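Local coordinates for gala protein type 1, 3 or 4 (Legionella pneumophila subsp. pneumophila, PDB 4XA9) that may bind small GTPases and stimulate their GTP hydrolysis, as a leucine-rich-repeat protein with a curved surface, at residues Trp86-Asn91 / Val108-Ala113; Lys11-Asn16 / Gln40-Ile45. All blocks are in the same frame, centred on the assembly; numbering follows the deposited sequence. Where two conformers were deposited one is given.

Interaction 1: residues Trp86-Asn91 / Val108-Ala113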
ATOM      1  N   TRP A  86      19.552  15.168   3.628  1.00 19.82           N
ATOM      2  CA  TRP A  86      20.665  15.009   2.736  1.00 26.92           C
ATOM      3  C   TRP A  86      20.285  14.907   1.279  1.00 24.36           C
ATOM      4  O   TRP A  86      20.871  15.507   0.454  1.00 22.04           O
ATOM      5  CB  TRP A  86      21.680  13.963   3.232  1.00 35.46           C
ATOM      6  CG  TRP A  86      22.594  14.745   4.043  1.00 50.90           C
ATOM      7  CD1 TRP A  86      22.425  15.083   5.337  1.00 53.74           C
ATOM      8  CD2 TRP A  86      23.723  15.499   3.566  1.00 59.36           C
ATOM      9  NE1 TRP A  86      23.392  15.950   5.711  1.00 59.71           N
ATOM     10  CE2 TRP A  86      24.224  16.208   4.658  1.00 62.58           C
ATOM     11  CE3 TRP A  86      24.379  15.594   2.331  1.00 60.84           C
ATOM     12  CZ2 TRP A  86      25.358  17.038   4.565  1.00 65.52           C
ATOM     13  CZ3 TRP A  86      25.518  16.397   2.233  1.00 63.13           C
ATOM     14  CH2 TRP A  86      25.986  17.123   3.340  1.00 64.11           C
ATOM     15  N   LEU A  87      19.273  14.124   1.012  1.00 18.85           N
ATOM     16  CA  LEU A  87      18.744  14.012  -0.338  1.00 20.19           C
ATOM     17  C   LEU A  87      18.348  15.385  -0.878  1.00 23.91           C
ATOM     18  O   LEU A  87      18.418  15.629  -2.082  1.00 23.75           O
ATOM     19  CB  LEU A  87      17.541  13.067  -0.370  1.00 22.86           C
ATOM     20  CG  LEU A  87      17.857  11.572  -0.312  1.00 19.78           C
ATOM     21  CD1 LEU A  87      16.570  10.748  -0.240  1.00 17.33           C
ATOM     22  CD2 LEU A  87      18.677  11.174  -1.522  1.00 16.80           C
ATOM     23  N   SER A  88      17.947  16.290   0.013  1.00 23.85           N
ATOM     24  CA  SER A  88      17.489  17.604  -0.426  1.00 23.13           C
ATOM     25  C   SER A  88      18.653  18.412  -0.985  1.00 26.72           C
ATOM     26  O   SER A  88      18.449  19.439  -1.636  1.00 28.35           O
ATOM     27  CB  SER A  88      16.814  18.369   0.717  1.00 24.36           C
ATOM     28  OG  SER A  88      17.757  18.820   1.673  1.00 27.55           O
ATOM     29  N   GLU A  89      19.873  17.933  -0.741  1.00 24.76           N
ATOM     30  CA  GLU A  89      21.077  18.594  -1.225  1.00 26.41           C
ATOM     31  C   GLU A  89      21.521  18.056  -2.584  1.00 25.45           C
ATOM     32  O   GLU A  89      22.477  18.568  -3.179  1.00 22.26           O
ATOM     33  CB  GLU A  89      22.221  18.428  -0.219  1.00 33.37           C
ATOM     34  CG  GLU A  89      21.871  18.782   1.221  1.00 42.73           C
ATOM     35  CD  GLU A  89      21.590  20.257   1.416  1.00 52.30           C
ATOM     36  OE1 GLU A  89      21.999  21.062   0.554  1.00 55.56           O
ATOM     37  OE2 GLU A  89      20.956  20.610   2.435  1.00 57.54           O
ATOM     38  N   ASP A  90      20.850  17.019  -3.076  1.00 19.95           N
ATOM     39  CA  ASP A  90      21.282  16.430  -4.334  1.00 20.71           C
ATOM     40  C   ASP A  90      20.939  17.323  -5.504  1.00 20.72           C
ATOM     41  O   ASP A  90      19.843  17.876  -5.583  1.00 21.05           O
ATOM     42  CB  ASP A  90      20.679  15.048  -4.555  1.00 20.75           C
ATOM     43  CG  ASP A  90      21.300  14.347  -5.751  1.00 24.53           C
ATOM     44  OD1 ASP A  90      22.340  13.670  -5.580  1.00 24.11           O
ATOM     45  OD2 ASP A  90      20.760  14.482  -6.864  1.00 24.75           O
ATOM     46  N   ASN A  91      21.878  17.448  -6.428  1.00 18.78           N
ATOM     47  CA  ASN A  91      21.727  18.410  -7.507  1.00 25.67           C
ATOM     48  C   ASN A  91      21.226  17.821  -8.829  1.00 23.04           C
ATOM     49  O   ASN A  91      21.132  18.538  -9.827  1.00 22.40           O
ATOM     50  CB  ASN A  91      23.053  19.144  -7.707  1.00 28.34           C
ATOM     51  CG  ASN A  91      23.436  19.973  -6.490  1.00 34.89           C
ATOM     52  OD1 ASN A  91      22.608  20.714  -5.952  1.00 38.94           O
ATOM     53  ND2 ASN A  91      24.680  19.849  -6.045  1.00 31.95           N
ATOM     54  N   VAL A 108      10.685  16.157   5.611  1.00 21.64           N
ATOM     55  CA  VAL A 108       9.935  16.775   4.527  0.65 23.39           C
ATOM     56  C   VAL A 108      10.200  18.278   4.464  1.00 23.70           C
ATOM     57  O   VAL A 108      10.077  18.900   3.408  1.00 25.74           O
ATOM     58  CB  VAL A 108       8.421  16.479   4.679  0.65 23.28           C
ATOM     59  CG1 VAL A 108       7.577  17.755   4.650  0.65 21.89           C
ATOM     60  CG2 VAL A 108       7.983  15.500   3.609  0.65 22.45           C
ATOM     61  N   LYS A 109      10.583  18.855   5.602  1.00 23.74           N
ATOM     62  CA  LYS A 109      10.928  20.272   5.667  1.00 27.00           C
ATOM     63  C   LYS A 109      12.061  20.580   4.695  1.00 25.24           C
ATOM     64  O   LYS A 109      12.005  21.541   3.919  1.00 26.28           O
ATOM     65  CB  LYS A 109      11.334  20.658   7.089  1.00 29.94           C
ATOM     66  CG  LYS A 109      11.554  22.147   7.302  1.00 36.70           C
ATOM     67  CD  LYS A 109      12.180  22.410   8.665  1.00 42.96           C
ATOM     68  CE  LYS A 109      12.230  23.893   8.987  1.00 48.72           C
ATOM     69  NZ  LYS A 109      10.870  24.449   9.220  1.00 52.95           N
ATOM     70  N   ALA A 110      13.091  19.745   4.731  1.00 24.01           N
ATOM     71  CA  ALA A 110      14.229  19.898   3.833  1.00 25.35           C
ATOM     72  C   ALA A 110      13.837  19.675   2.372  1.00 22.69           C
ATOM     73  O   ALA A 110      14.198  20.463   1.498  1.00 21.76           O
ATOM     74  CB  ALA A 110      15.342  18.940   4.235  1.00 27.90           C
ATOM     75  N   LEU A 111      13.100  18.600   2.107  1.00 20.30           N
ATOM     76  CA  LEU A 111      12.713  18.272   0.740  1.00 20.29           C
ATOM     77  C   LEU A 111      11.856  19.367   0.114  1.00 25.30           C
ATOM     78  O   LEU A 111      11.969  19.652  -1.078  1.00 24.20           O
ATOM     79  CB  LEU A 111      11.959  16.942   0.704  1.00 21.06           C
ATOM     80  CG  LEU A 111      12.808  15.718   1.020  1.00 22.44           C
ATOM     81  CD1 LEU A 111      11.944  14.476   1.041  1.00 24.64           C
ATOM     82  CD2 LEU A 111      13.940  15.573   0.007  1.00 21.75           C
ATOM     83  N   ALA A 112      11.000  19.983   0.921  1.00 23.53           N
ATOM     84  CA  ALA A 112      10.095  20.996   0.406  1.00 22.92           C
ATOM     85  C   ALA A 112      10.865  22.251   0.021  1.00 27.29           C
ATOM     86  O   ALA A 112      10.395  23.052  -0.787  1.00 33.82           O
ATOM     87  CB  ALA A 112       9.018  21.318   1.431  1.00 24.05           C
ATOM     88  N   ALA A 113      12.052  22.413   0.598  1.00 25.26           N
ATOM     89  CA  ALA A 113      12.901  23.569   0.311  1.00 27.70           C
ATOM     90  C   ALA A 113      13.795  23.333  -0.906  1.00 29.83           C
ATOM     91  O   ALA A 113      14.432  24.258  -1.407  1.00 28.76           O
ATOM     92  CB  ALA A 113      13.748  23.915   1.528  1.00 30.23           C
TER
HETATM   93  O   HOH W   1      16.683  22.016   1.624  1.00 49.49           O
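S88 and L111 bring the two backbones to a CA–CA distance of 5.0 Å, where the chain leaving helix 80-87 through a type I turn from L87 to D90 runs past helix 104-113. S88 does most of the touching. Its CB points at the neighbouring helix and sits 3.4 Å from A110 O, while its OG lies against the methyl group of A110, S88 OG to A110 CB 3.5 Å. The chi1 of 73° sets OG between the backbone N and the carbonyl carbon of S88, and from there the hydroxyl is hydrogen-bonded to Q85 O in the last turn of helix 80-87. Small side chains on both sides allow this closeness: A110 offers a single methyl, and S88 little more.

Beneath this pair the contact turns apolar. L111 does not aim its CB at the other segment; instead its CD2 branch swings across, reaching S88 CB at 4.1 Å and L87 CB at a looser 4.4 Å. L87 and L111 both also touch L96 of strand 95-97, so the two leucines belong to the hydrophobic filling between the helices on the convex side and the parallel strands on the concave side of this leucine-rich-repeat solenoid. L87 also touches V60 of helix 57-63.

At the outer margin a water donates a hydrogen bond to A110 O at 2.9 Å and a weak, long one to S88 OG at 3.4 Å. No direct hydrogen bond joins the segments. The turn after helix 80-87 thus rests on helix 104-113 through van der Waals contact of S88 with A110, over a leucine layer, with one water linking S88 OG weakly to A110 O, which accepts from A113 N as well.

Interaction 2: residues Lys11-Asn16 / Gln40-Ile45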
ATOM      1  N   LYS A  11      22.577  -7.984 -13.261  1.00 23.56           N
ATOM      2  CA  LYS A  11      21.218  -8.504 -13.387  1.00 28.81           C
ATOM      3  C   LYS A  11      20.188  -7.392 -13.181  1.00 26.35           C
ATOM      4  O   LYS A  11      19.110  -7.411 -13.771  1.00 26.54           O
ATOM      5  CB  LYS A  11      20.987  -9.652 -12.405  1.00 34.69           C
ATOM      6  CG  LYS A  11      21.861 -10.862 -12.710  1.00 44.37           C
ATOM      7  CD  LYS A  11      21.715 -11.950 -11.668  1.00 50.31           C
ATOM      8  CE  LYS A  11      22.329 -13.247 -12.163  1.00 55.50           C
ATOM      9  NZ  LYS A  11      21.901 -14.407 -11.335  1.00 59.15           N
ATOM     10  N   GLY A  12      20.534  -6.406 -12.365  1.00 21.91           N
ATOM     11  CA  GLY A  12      19.636  -5.292 -12.110  1.00 21.73           C
ATOM     12  C   GLY A  12      19.700  -4.220 -13.181  1.00 20.60           C
ATOM     13  O   GLY A  12      18.841  -3.340 -13.252  1.00 19.03           O
ATOM     14  N   TYR A  13      20.724  -4.297 -14.022  1.00 19.73           N
ATOM     15  CA  TYR A  13      20.943  -3.307 -15.066  1.00 22.86           C
ATOM     16  C   TYR A  13      20.072  -3.588 -16.296  1.00 23.93           C
ATOM     17  O   TYR A  13      20.385  -4.466 -17.094  1.00 23.81           O
ATOM     18  CB  TYR A  13      22.431  -3.283 -15.446  1.00 26.80           C
ATOM     19  CG  TYR A  13      22.849  -2.236 -16.462  1.00 27.10           C
ATOM     20  CD1 TYR A  13      22.012  -1.184 -16.809  1.00 26.07           C
ATOM     21  CD2 TYR A  13      24.089  -2.323 -17.093  1.00 29.49           C
ATOM     22  CE1 TYR A  13      22.398  -0.241 -17.747  1.00 27.97           C
ATOM     23  CE2 TYR A  13      24.483  -1.387 -18.026  1.00 30.84           C
ATOM     24  CZ  TYR A  13      23.637  -0.349 -18.351  1.00 34.46           C
ATOM     25  OH  TYR A  13      24.030   0.582 -19.287  1.00 38.92           O
ATOM     26  N   ASP A  14      18.979  -2.838 -16.432  1.00 19.42           N
ATOM     27  CA  ASP A  14      18.138  -2.880 -17.629  1.00 19.62           C
ATOM     28  C   ASP A  14      18.713  -1.933 -18.686  1.00 21.78           C
ATOM     29  O   ASP A  14      18.537  -0.720 -18.603  1.00 18.62           O
ATOM     30  CB  ASP A  14      16.694  -2.496 -17.280  1.00 18.79           C
ATOM     31  CG  ASP A  14      15.716  -2.717 -18.435  1.00 28.51           C
ATOM     32  OD1 ASP A  14      16.093  -2.542 -19.618  1.00 26.61           O
ATOM     33  OD2 ASP A  14      14.549  -3.058 -18.149  1.00 32.05           O
ATOM     34  N   LYS A  15      19.398  -2.494 -19.678  1.00 24.18           N
ATOM     35  CA  LYS A  15      20.099  -1.688 -20.677  1.00 27.93           C
ATOM     36  C   LYS A  15      19.163  -1.076 -21.712  1.00 26.74           C
ATOM     37  O   LYS A  15      19.544  -0.156 -22.431  1.00 28.12           O
ATOM     38  CB  LYS A  15      21.168  -2.531 -21.377  1.00 34.36           C
ATOM     39  CG  LYS A  15      22.430  -2.714 -20.546  1.00 41.33           C
ATOM     40  CD  LYS A  15      23.321  -3.823 -21.078  1.00 46.84           C
ATOM     41  CE  LYS A  15      22.715  -5.192 -20.813  1.00 51.56           C
ATOM     42  NZ  LYS A  15      23.636  -6.297 -21.199  1.00 53.76           N
ATOM     43  N   ASN A  16      17.940  -1.584 -21.793  1.00 22.18           N
ATOM     44  CA  ASN A  16      16.971  -1.012 -22.709  1.00 24.76           C
ATOM     45  C   ASN A  16      16.374   0.258 -22.126  1.00 23.71           C
ATOM     46  O   ASN A  16      16.060   1.197 -22.857  1.00 23.45           O
ATOM     47  CB  ASN A  16      15.878  -2.024 -23.033  1.00 28.93           C
ATOM     48  CG  ASN A  16      16.413  -3.218 -23.796  1.00 40.53           C
ATOM     49  OD1 ASN A  16      16.486  -4.326 -23.266  1.00 50.73           O
ATOM     50  ND2 ASN A  16      16.792  -2.998 -25.048  1.00 40.46           N
ATOM     51  N   GLN A  40      28.829   5.459 -11.989  1.00 23.66           N
ATOM     52  CA  GLN A  40      29.783   6.374 -12.621  1.00 24.82           C
ATOM     53  C   GLN A  40      30.387   5.764 -13.884  1.00 24.12           C
ATOM     54  O   GLN A  40      30.715   6.480 -14.831  1.00 21.52           O
ATOM     55  CB  GLN A  40      30.885   6.756 -11.633  1.00 23.44           C
ATOM     56  CG  GLN A  40      30.404   7.726 -10.570  1.00 24.67           C
ATOM     57  CD  GLN A  40      31.351   7.830  -9.400  1.00 28.91           C
ATOM     58  OE1 GLN A  40      32.216   6.971  -9.207  1.00 31.14           O
ATOM     59  NE2 GLN A  40      31.198   8.890  -8.611  1.00 27.44           N
ATOM     60  N   ASN A  41      30.518   4.441 -13.887  1.00 21.80           N
ATOM     61  CA  ASN A  41      30.966   3.689 -15.054  1.00 24.35           C
ATOM     62  C   ASN A  41      29.892   3.564 -16.133  1.00 24.91           C
ATOM     63  O   ASN A  41      30.190   3.216 -17.274  1.00 20.98           O
ATOM     64  CB  ASN A  41      31.417   2.284 -14.637  1.00 30.21           C
ATOM     65  CG  ASN A  41      32.775   2.273 -13.958  1.00 36.35           C
ATOM     66  OD1 ASN A  41      33.362   3.322 -13.688  1.00 39.53           O
ATOM     67  ND2 ASN A  41      33.273   1.078 -13.659  1.00 36.02           N
ATOM     68  N   HIS A  42      28.638   3.816 -15.759  1.00 20.95           N
ATOM     69  CA  HIS A  42      27.535   3.751 -16.712  1.00 24.14           C
ATOM     70  C   HIS A  42      26.652   4.979 -16.592  1.00 21.81           C
ATOM     71  O   HIS A  42      25.529   4.884 -16.114  1.00 21.43           O
ATOM     72  CB  HIS A  42      26.694   2.493 -16.501  1.00 24.91           C
ATOM     73  CG  HIS A  42      27.489   1.228 -16.531  1.00 26.88           C
ATOM     74  ND1 HIS A  42      28.184   0.761 -15.437  1.00 26.37           N
ATOM     75  CD2 HIS A  42      27.717   0.344 -17.529  1.00 29.36           C
ATOM     76  CE1 HIS A  42      28.801  -0.362 -15.759  1.00 28.40           C
ATOM     77  NE2 HIS A  42      28.530  -0.640 -17.022  1.00 28.26           N
ATOM     78  N   PRO A  43      27.159   6.135 -17.041  1.00 23.07           N
ATOM     79  CA  PRO A  43      26.488   7.420 -16.820  1.00 23.36           C
ATOM     80  C   PRO A  43      25.099   7.515 -17.455  1.00 19.24           C
ATOM     81  O   PRO A  43      24.323   8.392 -17.081  1.00 20.32           O
ATOM     82  CB  PRO A  43      27.455   8.428 -17.458  1.00 24.92           C
ATOM     83  CG  PRO A  43      28.251   7.633 -18.435  1.00 23.24           C
ATOM     84  CD  PRO A  43      28.401   6.282 -17.822  1.00 22.81           C
ATOM     85  N   ALA A  44      24.776   6.618 -18.381  1.00 21.18           N
ATOM     86  CA  ALA A  44      23.453   6.630 -19.000  1.00 20.52           C
ATOM     87  C   ALA A  44      22.359   6.176 -18.027  1.00 19.10           C
ATOM     88  O   ALA A  44      21.179   6.460 -18.237  1.00 17.82           O
ATOM     89  CB  ALA A  44      23.449   5.764 -20.240  1.00 19.19           C
ATOM     90  N   ILE A  45      22.739   5.465 -16.968  1.00 18.31           N
ATOM     91  CA  ILE A  45      21.760   5.071 -15.954  1.00 17.60           C
ATOM     92  C   ILE A  45      21.353   6.303 -15.141  1.00 19.76           C
ATOM     93  O   ILE A  45      22.135   6.802 -14.335  1.00 19.52           O
ATOM     94  CB  ILE A  45      22.305   3.986 -15.005  1.00 16.76           C
ATOM     95  CG1 ILE A  45      22.875   2.810 -15.802  1.00 18.05           C
ATOM     96  CG2 ILE A  45      21.204   3.508 -14.071  1.00 15.07           C
ATOM     97  CD1 ILE A  45      23.455   1.701 -14.947  1.00 16.48           C
TER
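The phenol ring of Y13 reaches across to H42 and I45, meeting each in a different way. Toward H42 it presents an edge: the pair is an offset edge-to-face stack, centroids 5.2 Å apart and planes inclined at 66°, with Y13 CE2 coming to 3.7 Å from H42 CD2. Toward I45 it presents a face. The CD1 methyl of I45 stands over the ring, 3.9 Å from its centroid, in a CH-pi contact displaced to the CE1 side, with Y13 CE1 3.6 Å from I45 CD1. With CG anti to the backbone N (chi1 -176°), the Y13 ring extends from strand 13-14 into this corner.

Y13 lies at the N-terminal end of the solenoid, on the outermost strand, which pairs antiparallel with strand 19-21 whereas the following strands run parallel. Its partners sit in the link between helix 32-41 and strand 47-49, where a type I turn from H42 to I45, closed by the hydrogen bond from I45 N to H42 O, 3.0 Å, brings the imidazole and the isoleucine round to the same tyrosine.

The imidazole has a second hold outside the contact: H42 ND1 is hydrogen-bonded to F38 O, and its ring also meets that of F38. On the Y13 face opposite I45, K15 CG lies 3.4 Å above the plane, off toward the ring's margin, and the phenol has an aliphatic group on each face.

Both contacts involve the chain at the C-terminal end of a helix, but they sit differently in the solenoid. Interaction 1 joins two consecutive helices, 80-87 and 104-113, on the convex side, its centre about 14 Å from the chain centre; interaction 2, its centre about 25 Å from that point, ties the N-terminal strand 13-14 to the turn after helix 32-41. Each is partly buried and covers the same 146 Å², without a direct hydrogen bond. In the first, small residues and leucines pack closely and a water spans the outer edge; in the second, the tyrosine–histidine edge-to-face pair and the isoleucine methyl over the phenol do the work. Their nearest atoms are about 11 Å apart.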